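PDB 5YY3: cyclopenase asqI from Emericella nidulans, which catalyses the conversion of 4'-methoxycyclopenin into 4'-methoxyviridicatin, with release of methyl isocyanate, as the zinc-containing cyclopenase of aspoquinolone biosynthesis. Local coordinates for residues A609-Q612 with L613-S617; S622-T625 with I626-A630; F207-H210 with G211-F214; Y397-L400 with Q401-R405. One frame throughout, in Å; residues are numbered along the deposited sequence.

Contact 1: A609-Q612 with L613-S617; sequences AWTQ and LTEDS
Trp610 and Leu613 lean on each other at one end of a single helical turn, the Leu613 CD1 methyl lying obliquely beside the indole, 4.3 Å from CE3. Both side chains also pack against Tyr504 and Ile626, so their contact continues into the surrounding core. On another side of the turn two methyls meet tip to tip, Ala609 CB and Thr614 CG2, 3.8 Å apart. Thr614 places CG2 beside its own backbone N and leaves OG1 between N and carbonyl carbon (chi1 57°), where the hydroxyl leans back over Thr611 CA, 3.3 Å away, with two weak alternatives for its proton, Trp610 O and Thr611 O.

The Glu615 chain comes past Thr611 at a slant: Thr611 OG1 comes to 3.1 Å from Glu615 OE2, yet the angles are too poor for a hydrogen bond, and the carboxylate lies on the exposed surface. Gln612 folds its chain at chi2 (74°); its NE2 donates to Asp414 OD1 and its OE1 accepts from the backbone N of Ile415, just after helix 391-410.

The backbone explains the spacing of these groups. Trp610 O takes two N-H groups, from Thr614 N in the carbonyl plane at 3.0 Å and from Leu613 N well above that plane, also at 3.0 Å. Thr611 O then receives Glu615 N, and Asp616 turns its carboxylate onto Thr618 and the backbone N of Ala621. With Trp610 at the N-cap position, this is an isolated one-turn helix, 611-614, in the hemocyanin Ig-like region of the chain.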
loop_
_atom_site.group_PDB
_atom_site.type_symbol
_atom_site.label_atom_id
_atom_site.label_comp_id
_atom_site.label_asym_id
_atom_site.label_seq_id
_atom_site.Cartn_x
_atom_site.Cartn_y
_atom_site.Cartn_z
ATOM N N ALA A 609 26.065 -12.309 -26.449
ATOM C CA ALA A 609 25.766 -10.985 -26.976
ATOM C C ALA A 609 25.754 -11.066 -28.500
ATOM O O ALA A 609 26.321 -11.998 -29.073
ATOM C CB ALA A 609 26.774 -9.955 -26.496
ATOM N N TRP A 610 25.109 -10.103 -29.156
ATOM C CA TRP A 610 25.078 -10.087 -30.617
ATOM C C TRP A 610 26.117 -9.131 -31.139
ATOM O O TRP A 610 26.260 -8.002 -30.664
ATOM C CB TRP A 610 23.710 -9.688 -31.161
ATOM C CG TRP A 610 22.613 -10.595 -30.761
ATOM C CD1 TRP A 610 22.730 -11.799 -30.121
ATOM C CD2 TRP A 610 21.211 -10.369 -30.951
ATOM N NE1 TRP A 610 21.479 -12.337 -29.906
ATOM C CE2 TRP A 610 20.532 -11.475 -30.404
ATOM C CE3 TRP A 610 20.466 -9.338 -31.534
ATOM C CZ2 TRP A 610 19.144 -11.581 -30.425
ATOM C CZ3 TRP A 610 19.095 -9.440 -31.555
ATOM C CH2 TRP A 610 18.443 -10.555 -31.004
ATOM N N THR A 611 26.839 -9.595 -32.142
ATOM C CA THR A 611 27.974 -8.859 -32.645
ATOM C C THR A 611 27.472 -7.594 -33.366
ATOM O O THR A 611 28.148 -6.559 -33.379
ATOM C CB THR A 611 28.820 -9.763 -33.558
ATOM O OG1 THR A 611 30.128 -9.213 -33.682
ATOM C CG2 THR A 611 28.202 -9.883 -34.925
ATOM N N GLN A 612 26.259 -7.668 -33.912
ATOM C CA GLN A 612 25.623 -6.516 -34.549
ATOM C C GLN A 612 25.427 -5.347 -33.570
ATOM O O GLN A 612 25.354 -4.188 -33.982
ATOM C CB GLN A 612 24.273 -6.920 -35.152
ATOM C CG GLN A 612 24.355 -7.709 -36.482
ATOM C CD GLN A 612 24.818 -9.154 -36.303
ATOM O OE1 GLN A 612 24.687 -9.735 -35.224
ATOM N NE2 GLN A 612 25.343 -9.742 -37.369
ATOM N N LEU A 613 25.343 -5.663 -32.278
ATOM C CA LEU A 613 25.200 -4.643 -31.242
ATOM C C LEU A 613 26.533 -4.290 -30.566
ATOM O O LEU A 613 26.822 -3.111 -30.358
ATOM C CB LEU A 613 24.193 -5.097 -30.198
ATOM C CG LEU A 613 22.772 -5.348 -30.701
ATOM C CD1 LEU A 613 21.882 -5.772 -29.546
ATOM C CD2 LEU A 613 22.237 -4.101 -31.349
ATOM N N THR A 614 27.354 -5.292 -30.236
ATOM C CA THR A 614 28.638 -5.006 -29.594
ATOM C C THR A 614 29.568 -4.212 -30.510
ATOM O O THR A 614 30.429 -3.470 -30.023
ATOM C CB THR A 614 29.367 -6.281 -29.144
ATOM O OG1 THR A 614 29.547 -7.148 -30.267
ATOM C CG2 THR A 614 28.559 -7.008 -28.070
ATOM N N GLU A 615 29.385 -4.340 -31.824
ATOM C CA GLU A 615 30.235 -3.623 -32.775
ATOM C C GLU A 615 29.541 -2.392 -33.371
ATOM O O GLU A 615 30.127 -1.672 -34.176
ATOM C CB GLU A 615 30.703 -4.570 -33.897
ATOM C CG GLU A 615 31.639 -5.688 -33.404
ATOM C CD GLU A 615 31.962 -6.732 -34.477
ATOM O OE1 GLU A 615 31.406 -6.634 -35.603
ATOM O OE2 GLU A 615 32.765 -7.653 -34.181
ATOM N N ASP A 616 28.299 -2.141 -32.970
ATOM C CA ASP A 616 27.600 -0.932 -33.403
ATOM C C ASP A 616 28.438 0.295 -33.072
ATOM O O ASP A 616 28.962 0.424 -31.960
ATOM C CB ASP A 616 26.221 -0.831 -32.746
ATOM C CG ASP A 616 25.480 0.437 -33.133
ATOM O OD1 ASP A 616 25.570 0.871 -34.308
ATOM O OD2 ASP A 616 24.820 1.016 -32.244
ATOM N N SER A 617 28.593 1.172 -34.059
ATOM C CA SER A 617 29.368 2.400 -33.896
ATOM C C SER A 617 28.432 3.609 -33.883
ATOM O O SER A 617 28.815 4.691 -33.452
ATOM C CB SER A 617 30.415 2.542 -35.013
ATOM O OG SER A 617 29.828 2.426 -36.303
#

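Contact 2: S622-T625 with I626-A630; sequences SIRT and IISNA
Ser628 OG gives its proton to Arg624 O at 2.9 Å, the shortest hydrogen bond joining 622-625 to 626-630. The donor lies nearly along the C=O axis, and Ser628 reaches it by keeping OG beside its own backbone N (chi1 -66°), an arrangement that turns the hydroxyl back to the last turn. Backbone bonds run alongside: Ile626 N to Ser622 O, Ile627 N to Ile623 O at 3.0 Å, and Ser628 N to Thr625 O.

At the other end, Ser622 and Thr625 form a capping box. Ser622 N points almost straight at Thr625 OG1 (2.8 Å, 178°), while the return bond from Thr625 N to Ser622 OG is weak. Thr625 holds its hydroxyl between backbone N and carbonyl carbon (chi1 52°), which brings OG1 round to face Ser622 N. The helix so capped, 623-626, runs out directly into a type I turn from Ile626 to Asn629.

The apolar branches pack against backbone as much as against each other. Ile627 straddles Ile623 O, with CG1 and CG2 each 3.2 Å from that oxygen, and its CG2 meets Ile623 CG2 at 4.1 Å. Ile626 lays CG1 over Ser622 O at 3.6 Å, and its side chain continues onto Gln612. Past the turn, Asn629 OD1 accepts from the backbone N of Leu632.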
loop_
_atom_site.group_PDB
_atom_site.type_symbol
_atom_site.label_atom_id
_atom_site.label_comp_id
_atom_site.label_asym_id
_atom_site.label_seq_id
_atom_site.Cartn_x
_atom_site.Cartn_y
_atom_site.Cartn_z
ATOM N N SER A 622 19.787 -1.597 -31.155
ATOM C CA SER A 622 19.399 -2.344 -29.971
ATOM C C SER A 622 18.764 -3.650 -30.437
ATOM O O SER A 622 18.645 -3.889 -31.639
ATOM C CB SER A 622 18.433 -1.542 -29.099
ATOM O OG SER A 622 17.228 -1.269 -29.800
ATOM N N ILE A 623 18.383 -4.503 -29.492
ATOM C CA ILE A 623 17.656 -5.713 -29.827
ATOM C C ILE A 623 16.363 -5.311 -30.532
ATOM O O ILE A 623 15.948 -5.937 -31.519
ATOM C CB ILE A 623 17.370 -6.573 -28.569
ATOM C CG1 ILE A 623 18.681 -7.174 -28.047
ATOM C CG2 ILE A 623 16.380 -7.685 -28.873
ATOM C CD1 ILE A 623 18.528 -8.018 -26.793
ATOM N N ARG A 624 15.753 -4.230 -30.049
ATOM C CA ARG A 624 14.492 -3.770 -30.602
ATOM C C ARG A 624 14.607 -3.356 -32.066
ATOM O O ARG A 624 13.721 -3.679 -32.857
ATOM C CB ARG A 624 13.940 -2.605 -29.797
ATOM C CG ARG A 624 12.567 -2.190 -30.275
ATOM C CD ARG A 624 12.299 -0.731 -29.973
ATOM N NE ARG A 624 12.656 -0.378 -28.602
ATOM C CZ ARG A 624 11.779 -0.298 -27.606
ATOM N NH1 ARG A 624 10.489 -0.565 -27.822
ATOM N NH2 ARG A 624 12.194 0.032 -26.387
ATOM N N THR A 625 15.681 -2.656 -32.433
ATOM C CA THR A 625 15.824 -2.197 -33.817
ATOM C C THR A 625 16.046 -3.387 -34.754
ATOM O O THR A 625 15.441 -3.462 -35.828
ATOM C CB THR A 625 16.975 -1.185 -34.003
ATOM O OG1 THR A 625 18.188 -1.719 -33.453
ATOM C CG2 THR A 625 16.657 0.137 -33.321
ATOM N N ILE A 626 16.883 -4.326 -34.327
ATOM C CA ILE A 626 17.234 -5.475 -35.152
ATOM C C ILE A 626 16.030 -6.359 -35.403
ATOM O O ILE A 626 15.788 -6.789 -36.526
ATOM C CB ILE A 626 18.364 -6.302 -34.501
ATOM C CG1 ILE A 626 19.699 -5.562 -34.656
ATOM C CG2 ILE A 626 18.442 -7.703 -35.103
ATOM C CD1 ILE A 626 20.810 -6.162 -33.831
ATOM N N ILE A 627 15.245 -6.605 -34.365
ATOM C CA ILE A 627 14.156 -7.538 -34.518
ATOM C C ILE A 627 12.943 -6.842 -35.140
ATOM O O ILE A 627 11.910 -7.470 -35.374
ATOM C CB ILE A 627 13.788 -8.199 -33.172
ATOM C CG1 ILE A 627 13.112 -7.209 -32.217
ATOM C CG2 ILE A 627 15.027 -8.827 -32.536
ATOM C CD1 ILE A 627 12.542 -7.875 -31.005
ATOM N N SER A 628 13.083 -5.548 -35.414
ATOM C CA SER A 628 12.067 -4.810 -36.163
ATOM C C SER A 628 12.524 -4.538 -37.595
ATOM O O SER A 628 11.864 -3.826 -38.350
ATOM C CB SER A 628 11.748 -3.486 -35.473
ATOM O OG SER A 628 11.137 -3.719 -34.232
ATOM N N ASN A 629 13.676 -5.078 -37.962
ATOM C CA ASN A 629 14.229 -4.794 -39.276
ATOM C C ASN A 629 14.017 -5.962 -40.229
ATOM O O ASN A 629 14.913 -6.796 -40.427
ATOM C CB ASN A 629 15.712 -4.451 -39.171
ATOM C CG ASN A 629 16.221 -3.713 -40.396
ATOM O OD1 ASN A 629 15.754 -3.941 -41.515
ATOM N ND2 ASN A 629 17.183 -2.821 -40.189
ATOM N N ALA A 630 12.823 -6.004 -40.815
ATOM C CA ALA A 630 12.438 -7.077 -41.725
ATOM C C ALA A 630 13.308 -7.081 -42.978
ATOM O O ALA A 630 13.553 -8.126 -43.579
ATOM C CB ALA A 630 10.967 -6.951 -42.091
#

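Contact 3: F207-H210 with G211-F214; sequences FDRH and GEVF
Val213 N and Phe214 N donate to Arg209 O and His210 O, closing the first turn of helix 210-231, a helix of the hemocyanin-type metal domain that carries the zinc ligand His218. The first bond, 3.1 Å from Val213 N to Arg209 O, is almost straight (175°); the second, from Phe214 N to His210 O, measures 2.9 Å. Arg209 occupies the N-cap position. Phe214 O in turn accepts from ND1 of His218, one turn further on, consistent with a second-shell role in orienting the zinc-binding ring.

The charged pair is loose. Arg209 bends at chi2 (-66°) to bring NH1 within 3.9 Å of Glu212 OE2, a long salt bridge in which the oxygen lies well out of the guanidinium plane, so that charge alone acts. Glu212 OE1 is directed elsewhere, to a weak bond from Met602 N.

Rings and methyls make up the rest. Phe214 meets the His218 ring and makes an edge-to-face pair with His356, while Phe207 stacks on Phe593 and sets its CD2 over one face of the His210 imidazole, 3.4 Å above the plane. Phe207 CZ touches Val213 CG2 at 3.6 Å, the methyl lying at the edge of the ring and near its plane.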
loop_
_atom_site.group_PDB
_atom_site.type_symbol
_atom_site.label_atom_id
_atom_site.label_comp_id
_atom_site.label_asym_id
_atom_site.label_seq_id
_atom_site.Cartn_x
_atom_site.Cartn_y
_atom_site.Cartn_z
ATOM N N PHE A 207 26.429 -37.195 -22.561
ATOM C CA PHE A 207 26.054 -35.799 -22.357
ATOM C C PHE A 207 27.234 -34.885 -21.965
ATOM O O PHE A 207 27.877 -35.081 -20.932
ATOM C CB PHE A 207 24.948 -35.713 -21.306
ATOM C CG PHE A 207 24.483 -34.318 -21.056
ATOM C CD1 PHE A 207 23.808 -33.612 -22.052
ATOM C CD2 PHE A 207 24.728 -33.700 -19.835
ATOM C CE1 PHE A 207 23.379 -32.310 -21.836
ATOM C CE2 PHE A 207 24.305 -32.401 -19.603
ATOM C CZ PHE A 207 23.626 -31.700 -20.610
ATOM N N ASP A 208 27.475 -33.865 -22.791
ATOM C CA ASP A 208 28.666 -33.011 -22.708
ATOM C C ASP A 208 28.476 -31.681 -21.973
ATOM O O ASP A 208 29.430 -31.111 -21.437
ATOM C CB ASP A 208 29.164 -32.690 -24.125
ATOM C CG ASP A 208 29.869 -33.859 -24.777
ATOM O OD1 ASP A 208 29.246 -34.532 -25.631
ATOM O OD2 ASP A 208 31.047 -34.101 -24.435
ATOM N N ARG A 209 27.248 -31.176 -21.981
ATOM C CA ARG A 209 27.010 -29.760 -21.711
ATOM C C ARG A 209 26.349 -29.461 -20.366
ATOM O O ARG A 209 25.428 -28.654 -20.306
ATOM C CB ARG A 209 26.153 -29.174 -22.846
ATOM C CG ARG A 209 26.780 -29.281 -24.236
ATOM C CD ARG A 209 28.049 -28.424 -24.346
ATOM N NE ARG A 209 28.783 -28.648 -25.598
ATOM C CZ ARG A 209 29.770 -27.871 -26.046
ATOM N NH1 ARG A 209 30.153 -26.804 -25.349
ATOM N NH2 ARG A 209 30.380 -28.154 -27.194
ATOM N N HIS A 210 26.813 -30.106 -19.297
ATOM C CA HIS A 210 26.263 -29.875 -17.952
ATOM C C HIS A 210 26.275 -28.399 -17.569
ATOM O O HIS A 210 25.304 -27.880 -17.029
ATOM C CB HIS A 210 27.038 -30.659 -16.880
ATOM C CG HIS A 210 26.602 -32.082 -16.707
ATOM N ND1 HIS A 210 25.626 -32.457 -15.807
ATOM C CD2 HIS A 210 27.036 -33.222 -17.292
ATOM C CE1 HIS A 210 25.464 -33.767 -15.859
ATOM N NE2 HIS A 210 26.307 -34.257 -16.748
ATOM N N GLY A 211 27.386 -27.729 -17.856
ATOM C CA GLY A 211 27.588 -26.366 -17.410
ATOM C C GLY A 211 26.701 -25.397 -18.150
ATOM O O GLY A 211 26.202 -24.432 -17.580
ATOM N N GLU A 212 26.515 -25.664 -19.433
ATOM C CA GLU A 212 25.654 -24.864 -20.292
ATOM C C GLU A 212 24.205 -24.937 -19.849
ATOM O O GLU A 212 23.531 -23.924 -19.716
ATOM C CB GLU A 212 25.774 -25.350 -21.724
ATOM C CG GLU A 212 25.614 -24.278 -22.743
ATOM C CD GLU A 212 25.748 -24.829 -24.129
ATOM O OE1 GLU A 212 24.740 -25.358 -24.653
ATOM O OE2 GLU A 212 26.876 -24.768 -24.665
ATOM N N VAL A 213 23.743 -26.162 -19.635
ATOM C CA VAL A 213 22.416 -26.440 -19.111
ATOM C C VAL A 213 22.161 -25.841 -17.712
ATOM O O VAL A 213 21.117 -25.235 -17.467
ATOM C CB VAL A 213 22.196 -27.957 -19.071
ATOM C CG1 VAL A 213 21.026 -28.316 -18.198
ATOM C CG2 VAL A 213 22.002 -28.487 -20.490
ATOM N N PHE A 214 23.109 -26.036 -16.803
ATOM C CA PHE A 214 23.060 -25.474 -15.457
ATOM C C PHE A 214 22.784 -23.969 -15.501
ATOM O O PHE A 214 21.832 -23.486 -14.902
ATOM C CB PHE A 214 24.382 -25.778 -14.726
ATOM C CG PHE A 214 24.580 -25.010 -13.450
ATOM C CD1 PHE A 214 23.994 -25.434 -12.272
ATOM C CD2 PHE A 214 25.377 -23.878 -13.422
ATOM C CE1 PHE A 214 24.181 -24.729 -11.091
ATOM C CE2 PHE A 214 25.564 -23.172 -12.239
ATOM C CZ PHE A 214 24.965 -23.600 -11.077
#

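Contact 4: Y397-L400 with Q401-R405; sequences YKHL and QYYGR
Tyr403 reaches back along the helix to His399, and each part of its side chain meets something on the way. CB rests 3.5 Å from Leu400 O. With CG beside the backbone N (chi1 -65°), the ring is directed toward the preceding turn, where CD2 passes 3.3 Å from His399 O. Farther out, CE2 stands over one face of the His399 imidazole, offset toward its rim and 3.2 Å from NE2. This is an offset edge-to-face pair, the edge of Tyr403 against the face of His399, with centroids 4.8 Å apart and planes at 73°. At the tip, Tyr403 OH lies 3.0 Å from His399 NE2. The histidine ring is fixed from outside as well, ND1 by Asn241 and NE2 by Tyr243.

Along another side of the helix, Arg405 grips Gln401 side-on: Arg405 NE and NH2 are each 3.2 Å from Gln401 OE1, an oxygen lying in the guanidinium plane, and both approach from the same face of the amide. Arg405 NH1 pairs with Asp503 and with Asp244 of the second subunit, so the same guanidinium ties this helix to another part of the chain and to the neighbour. Lys398, extended past Gln401, ends at Glu226.

At the start, Tyr397 packs its ring against the zinc ligand His218, with His186 also close by. The arrangement belongs to the buried helix 391-410, which lines the metal site in a hemocyanin-like, tyrosinase-family helical domain.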
loop_
_atom_site.group_PDB
_atom_site.type_symbol
_atom_site.label_atom_id
_atom_site.label_comp_id
_atom_site.label_asym_id
_atom_site.label_seq_id
_atom_site.Cartn_x
_atom_site.Cartn_y
_atom_site.Cartn_z
ATOM N N TYR A 397 20.269 -17.589 -7.483
ATOM C CA TYR A 397 20.101 -17.889 -8.915
ATOM C C TYR A 397 20.422 -16.664 -9.776
ATOM O O TYR A 397 21.033 -16.792 -10.835
ATOM C CB TYR A 397 18.684 -18.367 -9.238
ATOM C CG TYR A 397 18.194 -19.604 -8.496
ATOM C CD1 TYR A 397 19.080 -20.549 -7.979
ATOM C CD2 TYR A 397 16.831 -19.813 -8.310
ATOM C CE1 TYR A 397 18.607 -21.686 -7.300
ATOM C CE2 TYR A 397 16.353 -20.935 -7.636
ATOM C CZ TYR A 397 17.243 -21.868 -7.134
ATOM O OH TYR A 397 16.754 -22.972 -6.467
ATOM N N LYS A 398 20.039 -15.469 -9.330
ATOM C CA LYS A 398 20.357 -14.297 -10.147
ATOM C C LYS A 398 21.860 -13.997 -10.091
ATOM O O LYS A 398 22.414 -13.453 -11.047
ATOM C CB LYS A 398 19.554 -13.057 -9.736
ATOM C CG LYS A 398 19.795 -11.885 -10.702
ATOM C CD LYS A 398 18.740 -10.800 -10.599
ATOM C CE LYS A 398 19.169 -9.539 -11.352
ATOM N NZ LYS A 398 18.203 -8.396 -11.151
ATOM N N HIS A 399 22.524 -14.375 -8.996
ATOM C CA HIS A 399 23.989 -14.289 -8.941
ATOM C C HIS A 399 24.624 -15.229 -9.951
ATOM O O HIS A 399 25.509 -14.819 -10.689
ATOM C CB HIS A 399 24.523 -14.611 -7.547
ATOM C CG HIS A 399 26.021 -14.629 -7.465
ATOM N ND1 HIS A 399 26.805 -13.556 -7.839
ATOM C CD2 HIS A 399 26.878 -15.587 -7.036
ATOM C CE1 HIS A 399 28.076 -13.850 -7.650
ATOM N NE2 HIS A 399 28.148 -15.075 -7.161
ATOM N N LEU A 400 24.195 -16.492 -9.968
ATOM C CA LEU A 400 24.607 -17.419 -11.031
ATOM C C LEU A 400 24.415 -16.790 -12.410
ATOM O O LEU A 400 25.304 -16.860 -13.266
ATOM C CB LEU A 400 23.819 -18.737 -10.955
ATOM C CG LEU A 400 24.003 -19.509 -9.651
ATOM C CD1 LEU A 400 23.145 -20.758 -9.648
ATOM C CD2 LEU A 400 25.478 -19.859 -9.467
ATOM N N GLN A 401 23.255 -16.160 -12.622
ATOM C CA GLN A 401 22.967 -15.539 -13.916
ATOM C C GLN A 401 24.017 -14.478 -14.276
ATOM O O GLN A 401 24.309 -14.254 -15.462
ATOM C CB GLN A 401 21.574 -14.911 -13.920
ATOM C CG GLN A 401 21.109 -14.447 -15.297
ATOM C CD GLN A 401 19.942 -13.467 -15.225
ATOM O OE1 GLN A 401 20.038 -12.407 -14.587
ATOM N NE2 GLN A 401 18.830 -13.815 -15.881
ATOM N N TYR A 402 24.591 -13.837 -13.259
ATOM C CA TYR A 402 25.595 -12.790 -13.483
ATOM C C TYR A 402 26.818 -13.338 -14.225
ATOM O O TYR A 402 27.355 -12.685 -15.130
ATOM C CB TYR A 402 26.007 -12.143 -12.150
ATOM C CG TYR A 402 27.080 -11.089 -12.274
ATOM C CD1 TYR A 402 26.966 -10.065 -13.200
ATOM C CD2 TYR A 402 28.201 -11.105 -11.444
ATOM C CE1 TYR A 402 27.947 -9.091 -13.331
ATOM C CE2 TYR A 402 29.193 -10.132 -11.552
ATOM C CZ TYR A 402 29.060 -9.126 -12.499
ATOM O OH TYR A 402 30.027 -8.149 -12.617
ATOM N N TYR A 403 27.242 -14.545 -13.877
ATOM C CA TYR A 403 28.378 -15.143 -14.566
ATOM C C TYR A 403 28.053 -15.328 -16.049
ATOM O O TYR A 403 28.890 -15.052 -16.928
ATOM C CB TYR A 403 28.761 -16.470 -13.917
ATOM C CG TYR A 403 29.277 -16.315 -12.503
ATOM C CD1 TYR A 403 30.628 -16.124 -12.254
ATOM C CD2 TYR A 403 28.403 -16.333 -11.419
ATOM C CE1 TYR A 403 31.100 -15.979 -10.961
ATOM C CE2 TYR A 403 28.860 -16.177 -10.129
ATOM C CZ TYR A 403 30.205 -16.005 -9.900
ATOM O OH TYR A 403 30.654 -15.865 -8.603
ATOM N N GLY A 404 26.826 -15.765 -16.320
ATOM C CA GLY A 404 26.310 -15.832 -17.680
ATOM C C GLY A 404 26.333 -14.505 -18.416
ATOM O O GLY A 404 26.696 -14.460 -19.585
ATOM N N ARG A 405 25.952 -13.420 -17.750
ATOM C CA ARG A 405 26.013 -12.100 -18.376
ATOM C C ARG A 405 27.444 -11.704 -18.738
ATOM O O ARG A 405 27.681 -11.157 -19.822
ATOM C CB ARG A 405 25.400 -11.036 -17.462
ATOM C CG ARG A 405 23.921 -11.250 -17.195
ATOM C CD ARG A 405 23.359 -10.177 -16.267
ATOM N NE ARG A 405 21.921 -10.350 -16.096
ATOM C CZ ARG A 405 21.022 -9.748 -16.856
ATOM N NH1 ARG A 405 21.432 -8.949 -17.833
ATOM N NH2 ARG A 405 19.730 -9.962 -16.661
#

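Along the chain the order is contact 3, contact 4, contact 1, contact 2. Contacts 3 and 4, with centres about 15 Å apart, belong to helices 210-231 and 391-410 of the hemocyanin metal domain and touch where Phe214 CZ meets Leu400 CD1 at 3.7 Å, close to the zinc ligands. Contacts 1 and 2, centres about 12 Å apart, sit on the consecutive short helices 611-614 and 623-626, joined by Leu613 CD2 against Ile626 CD1 at 3.5 Å, away from the zinc site. Contacts 1 and 4, centres about 21 Å apart, do not touch, yet both reach the second subunit. One pair thus belongs to the zinc-binding helical domain, the other to the Ig-like part beside it.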